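Local coordinates for protein diguanylate cyclase (Pseudomonas aeruginosa, PDB 5M3C) that joins a GGDEF domain that holds guanosine-5'-triphosphate and calcium to an EAL domain with a calcium site of its own, at residues S296-E301 and L324-A329; W244-A249 and L266-A271. All coordinates share one frame; numbering follows the deposited sequence.

Contact 1 of 2, residues S296-E301 and L324-A329. With CA (calcium ion), chain H.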
loop_
_atom_site.group_PDB
_atom_site.type_symbol
_atom_site.label_atom_id
_atom_site.label_comp_id
_atom_site.label_asym_id
_atom_site.label_seq_id
_atom_site.Cartn_x
_atom_site.Cartn_y
_atom_site.Cartn_z
ATOM N N SER B 296 3.294 3.642 -32.196
ATOM C CA SER B 296 4.567 3.014 -31.850
ATOM C C SER B 296 5.650 4.034 -31.501
ATOM O O SER B 296 6.610 3.713 -30.802
ATOM C CB SER B 296 5.037 2.135 -33.013
ATOM O OG SER B 296 6.449 2.012 -33.037
ATOM N N ARG B 297 5.499 5.256 -31.997
ATOM C CA ARG B 297 6.470 6.316 -31.740
ATOM C C ARG B 297 6.357 6.918 -30.331
ATOM O O ARG B 297 7.281 7.590 -29.870
ATOM C CB ARG B 297 6.325 7.422 -32.791
ATOM N N LEU B 298 5.239 6.676 -29.648
ATOM C CA LEU B 298 4.992 7.280 -28.332
ATOM C C LEU B 298 5.053 6.281 -27.166
ATOM O O LEU B 298 4.437 5.210 -27.208
ATOM C CB LEU B 298 3.631 7.983 -28.328
ATOM C CG LEU B 298 3.113 8.488 -26.977
ATOM C CD1 LEU B 298 3.793 9.787 -26.574
ATOM C CD2 LEU B 298 1.604 8.670 -27.030
ATOM N N GLN B 299 5.787 6.653 -26.120
ATOM C CA GLN B 299 5.897 5.829 -24.917
ATOM C C GLN B 299 5.368 6.564 -23.686
ATOM O O GLN B 299 5.719 7.723 -23.438
ATOM C CB GLN B 299 7.351 5.412 -24.681
ATOM C CG GLN B 299 7.594 4.751 -23.332
ATOM C CD GLN B 299 9.027 4.279 -23.163
ATOM O OE1 GLN B 299 9.575 3.612 -24.039
ATOM N NE2 GLN B 299 9.638 4.616 -22.031
ATOM N N LEU B 300 4.529 5.878 -22.915
ATOM C CA LEU B 300 3.965 6.445 -21.693
ATOM C C LEU B 300 4.620 5.840 -20.458
ATOM O O LEU B 300 4.476 4.647 -20.192
ATOM C CB LEU B 300 2.456 6.210 -21.639
ATOM C CG LEU B 300 1.657 6.847 -22.773
ATOM C CD1 LEU B 300 0.211 6.383 -22.725
ATOM C CD2 LEU B 300 1.743 8.364 -22.711
ATOM N N GLU B 301 5.340 6.672 -19.710
ATOM C CA GLU B 301 6.008 6.227 -18.493
ATOM C C GLU B 301 5.069 6.382 -17.307
ATOM O O GLU B 301 4.427 7.414 -17.155
ATOM C CB GLU B 301 7.283 7.040 -18.248
ATOM C CG GLU B 301 8.396 6.789 -19.255
ATOM C CD GLU B 301 9.632 7.626 -18.982
ATOM O OE1 GLU B 301 9.664 8.326 -17.947
ATOM O OE2 GLU B 301 10.573 7.586 -19.799
ATOM N N LEU B 324 -3.764 0.415 -28.749
ATOM C CA LEU B 324 -3.466 1.549 -29.623
ATOM C C LEU B 324 -2.090 1.422 -30.259
ATOM O O LEU B 324 -1.874 1.896 -31.372
ATOM C CB LEU B 324 -3.545 2.872 -28.858
ATOM C CG LEU B 324 -4.929 3.506 -28.721
ATOM C CD1 LEU B 324 -4.801 4.918 -28.171
ATOM C CD2 LEU B 324 -5.663 3.518 -30.057
ATOM N N GLY B 325 -1.159 0.799 -29.543
ATOM C CA GLY B 325 0.178 0.555 -30.077
ATOM C C GLY B 325 1.270 1.342 -29.379
ATOM O O GLY B 325 2.454 1.167 -29.677
ATOM N N VAL B 326 0.879 2.209 -28.449
ATOM C CA VAL B 326 1.849 3.011 -27.709
ATOM C C VAL B 326 2.602 2.125 -26.732
ATOM O O VAL B 326 2.089 1.097 -26.291
ATOM C CB VAL B 326 1.186 4.160 -26.923
ATOM C CG1 VAL B 326 0.249 4.957 -27.820
ATOM C CG2 VAL B 326 0.443 3.626 -25.708
ATOM N N GLN B 327 3.820 2.529 -26.390
ATOM C CA GLN B 327 4.639 1.743 -25.476
ATOM C C GLN B 327 4.358 2.125 -24.028
ATOM O O GLN B 327 3.963 3.256 -23.738
ATOM C CB GLN B 327 6.124 1.920 -25.801
ATOM C CG GLN B 327 6.499 1.438 -27.194
ATOM C CD GLN B 327 7.994 1.297 -27.380
ATOM O OE1 GLN B 327 8.779 2.049 -26.801
ATOM N NE2 GLN B 327 8.399 0.328 -28.192
ATOM N N LEU B 328 4.554 1.167 -23.126
ATOM C CA LEU B 328 4.366 1.401 -21.700
ATOM C C LEU B 328 5.644 1.111 -20.933
ATOM O O LEU B 328 6.347 0.139 -21.218
ATOM C CB LEU B 328 3.234 0.530 -21.162
ATOM C CG LEU B 328 1.849 0.835 -21.727
ATOM C CD1 LEU B 328 0.822 -0.091 -21.095
ATOM C CD2 LEU B 328 1.473 2.292 -21.497
ATOM N N ALA B 329 5.935 1.960 -19.954
ATOM C CA ALA B 329 7.153 1.831 -19.167
ATOM C C ALA B 329 6.879 2.060 -17.689
ATOM O O ALA B 329 6.075 2.913 -17.316
ATOM C CB ALA B 329 8.202 2.817 -19.657
HETATM CA CA CA H . 10.389 9.578 -16.381
#

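Contact 2 of 2, residues W244-A249 and L266-A271. With CA (calcium ion), chain H.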
loop_
_atom_site.group_PDB
_atom_site.type_symbol
_atom_site.label_atom_id
_atom_site.label_comp_id
_atom_site.label_asym_id
_atom_site.label_seq_id
_atom_site.Cartn_x
_atom_site.Cartn_y
_atom_site.Cartn_z
ATOM N N TRP B 244 -2.004 18.968 -21.922
ATOM C CA TRP B 244 -1.070 19.899 -22.546
ATOM C C TRP B 244 0.239 19.197 -22.869
ATOM O O TRP B 244 0.757 19.308 -23.979
ATOM C CB TRP B 244 -0.790 21.082 -21.618
ATOM C CG TRP B 244 0.037 22.156 -22.256
ATOM C CD1 TRP B 244 -0.423 23.258 -22.909
ATOM C CD2 TRP B 244 1.469 22.228 -22.308
ATOM N NE1 TRP B 244 0.628 24.014 -23.365
ATOM C CE2 TRP B 244 1.801 23.404 -23.008
ATOM C CE3 TRP B 244 2.499 21.415 -21.829
ATOM C CZ2 TRP B 244 3.118 23.787 -23.243
ATOM C CZ3 TRP B 244 3.807 21.798 -22.063
ATOM C CH2 TRP B 244 4.105 22.973 -22.763
ATOM N N VAL B 245 0.772 18.477 -21.888
ATOM C CA VAL B 245 2.035 17.771 -22.063
ATOM C C VAL B 245 1.946 16.766 -23.210
ATOM O O VAL B 245 2.820 16.732 -24.081
ATOM C CB VAL B 245 2.461 17.044 -20.773
ATOM C CG1 VAL B 245 3.634 16.112 -21.040
ATOM C CG2 VAL B 245 2.821 18.054 -19.696
ATOM N N LEU B 246 0.894 15.953 -23.215
ATOM C CA LEU B 246 0.732 14.939 -24.251
ATOM C C LEU B 246 0.679 15.554 -25.651
ATOM O O LEU B 246 1.458 15.181 -26.533
ATOM C CB LEU B 246 -0.521 14.102 -23.995
ATOM C CG LEU B 246 -0.364 12.999 -22.947
ATOM C CD1 LEU B 246 -1.714 12.383 -22.615
ATOM C CD2 LEU B 246 0.608 11.932 -23.428
ATOM N N GLU B 247 -0.235 16.500 -25.848
ATOM C CA GLU B 247 -0.425 17.120 -27.157
ATOM C C GLU B 247 0.876 17.706 -27.692
ATOM O O GLU B 247 1.254 17.470 -28.845
ATOM C CB GLU B 247 -1.487 18.217 -27.075
ATOM C CG GLU B 247 -1.837 18.839 -28.419
ATOM C CD GLU B 247 -2.963 19.855 -28.327
ATOM O OE1 GLU B 247 -3.474 20.274 -29.386
ATOM O OE2 GLU B 247 -3.337 20.234 -27.196
ATOM N N HIS B 248 1.560 18.468 -26.849
ATOM C CA HIS B 248 2.805 19.113 -27.245
ATOM C C HIS B 248 3.917 18.093 -27.453
ATOM O O HIS B 248 4.764 18.261 -28.334
ATOM C CB HIS B 248 3.220 20.147 -26.202
ATOM C CG HIS B 248 2.399 21.397 -26.241
ATOM N ND1 HIS B 248 2.842 22.558 -26.836
ATOM C CD2 HIS B 248 1.158 21.663 -25.774
ATOM C CE1 HIS B 248 1.912 23.489 -26.727
ATOM N NE2 HIS B 248 0.879 22.972 -26.087
ATOM N N ALA B 249 3.911 17.037 -26.645
ATOM C CA ALA B 249 4.882 15.960 -26.795
ATOM C C ALA B 249 4.695 15.291 -28.147
ATOM O O ALA B 249 5.666 14.973 -28.832
ATOM C CB ALA B 249 4.730 14.942 -25.679
ATOM N N LEU B 266 9.504 8.506 -28.199
ATOM C CA LEU B 266 9.553 9.592 -27.227
ATOM C C LEU B 266 8.754 9.219 -25.979
ATOM O O LEU B 266 7.599 8.791 -26.070
ATOM C CB LEU B 266 8.996 10.875 -27.851
ATOM C CG LEU B 266 8.939 12.123 -26.963
ATOM C CD1 LEU B 266 10.333 12.646 -26.667
ATOM C CD2 LEU B 266 8.099 13.203 -27.623
ATOM N N SER B 267 9.376 9.392 -24.816
ATOM C CA SER B 267 8.789 8.978 -23.546
ATOM C C SER B 267 8.168 10.162 -22.830
ATOM O O SER B 267 8.771 11.229 -22.754
ATOM C CB SER B 267 9.859 8.368 -22.642
ATOM O OG SER B 267 10.670 7.450 -23.350
ATOM N N VAL B 268 6.966 9.973 -22.298
ATOM C CA VAL B 268 6.334 11.009 -21.490
ATOM C C VAL B 268 5.701 10.418 -20.238
ATOM O O VAL B 268 5.017 9.396 -20.300
ATOM C CB VAL B 268 5.261 11.768 -22.286
ATOM C CG1 VAL B 268 4.515 12.737 -21.383
ATOM C CG2 VAL B 268 5.897 12.513 -23.445
ATOM N N ASN B 269 5.937 11.064 -19.101
ATOM C CA ASN B 269 5.350 10.625 -17.841
ATOM C C ASN B 269 3.844 10.847 -17.856
ATOM O O ASN B 269 3.359 11.875 -18.327
ATOM C CB ASN B 269 5.976 11.372 -16.665
ATOM C CG ASN B 269 7.428 10.997 -16.442
ATOM O OD1 ASN B 269 7.784 9.818 -16.428
ATOM N ND2 ASN B 269 8.276 12.002 -16.256
ATOM N N LEU B 270 3.110 9.871 -17.337
ATOM C CA LEU B 270 1.660 9.947 -17.276
ATOM C C LEU B 270 1.210 9.958 -15.823
ATOM O O LEU B 270 1.206 8.924 -15.160
ATOM C CB LEU B 270 1.040 8.758 -18.009
ATOM C CG LEU B 270 -0.438 8.882 -18.370
ATOM C CD1 LEU B 270 -0.642 9.959 -19.422
ATOM C CD2 LEU B 270 -0.969 7.546 -18.863
ATOM N N ALA B 271 0.839 11.137 -15.331
ATOM C CA ALA B 271 0.350 11.285 -13.964
ATOM C C ALA B 271 -0.737 10.260 -13.668
ATOM O O ALA B 271 -1.475 9.849 -14.561
ATOM C CB ALA B 271 -0.182 12.692 -13.745
HETATM CA CA CA H . 10.389 9.578 -16.381
#

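Contact 1 of 2, residues S296-E301 and L324-A329
Where helix 312-324 gives way to the next strand, G325 leaves helical geometry with a positive phi, and its carbonyl O lies close to the alpha carbon of S296. V326 follows with both methyls in use. Its CG1 lies alongside L298 CD2 at 4.0 Å, the two side chains pointing the same way, while CG2, in the crowded position between N and C (CG1 at chi1 -50°), meets L300 CD1 obliquely at 4.1 Å; L321 of the helix also packs on V326 and L300. Strand pairing proper starts at Q327. Its N donates to L298 O at 2.9 Å, in the carbonyl plane, and its O receives the nearly straight bond from L300 N (2.8 Å, 175° at the hydrogen), with the donor above the carbonyl plane. This is parallel pairing, the second strand of a beta-alpha-beta crossover returning beside the first, as in the TIM-barrel-like fold of EAL domains. On the face shared by Q299, Q327, E301 and A329, Q327 CB rests on Q299 CB. L328 turns to the helix-covered face, where CD2 reaches L300 CB at 4.0 Å and L318 packs on it; L328 N is hydrogen-bonded to D349 OD2. A329 N gives the next rung, to L300 O at 3.1 Å. Its methyl lies 4.0 Å from E301 CG, and the extended E301 chain brings OE1 to 2.1 Å from the calcium ion, while OE2 salt-bridges K352.

Contact 2 of 2, residues W244-A249 and L266-A271
The indole of W244 and the imidazole of H248, one helical turn apart, lie face against face but displaced: H248 CD2 sits 3.3 Å above the indole plane, offset toward its rim, and W244 CE2 similarly overlies the rim of the imidazole. V245 CG2 meets the indole edge in plane. W244 NE1 is hydrogen-bonded to D189 OD1, and L193 of strand 192-200 touches both side chains; the pair lies on a flank of the helix turned from segment 266-271. The side chains meeting on the inward flank are all apolar. V268 stands at its centre, its two methyls divided between two helical residues: CG1, anti to the backbone N, slides past V245 CG1 at 3.5 Å, and CG2 meets the A249 CB at 3.5 Å. To one side L266 CD2 lies against the backbone carbonyl O of A249, with the A249 CB 4.3 Å away; to the other L246 CD1 and L270 CD1 cross obliquely at 4.1 Å. N269, between V268 and L270, instead carries OD1 to the calcium ion at 2.6 Å, a site completed by E210, E301 and D331. Helix and strand axes run at 172° and 9.4 Å apart, an outer helix packed antiparallel on a barrel strand, as is characteristic of the beta/alpha barrel-like EAL fold.

In the fold
Both contacts belong to the EAL domain and to one mixed sheet, their centres about 11 Å apart. They follow in series along the chain: contact 2 sets helix 238-259 on strand 266-269, and contact 1 then pairs strand 298-303 with strand 327-333. Strands 266-269 and 298-303 are neighbours, joined by probable backbone hydrogen bonds of Q299 N to L266 O and of L270 N to E301 O, each 2.8 Å, so contact 1 continues the parallel run by two strands, 298-303 and then 327-333, from the one that contact 2 backs with a helix. Contact 1 supplies E301 and contact 2 N269, so neighbouring strands of one sheet deliver both ligands to the same ion.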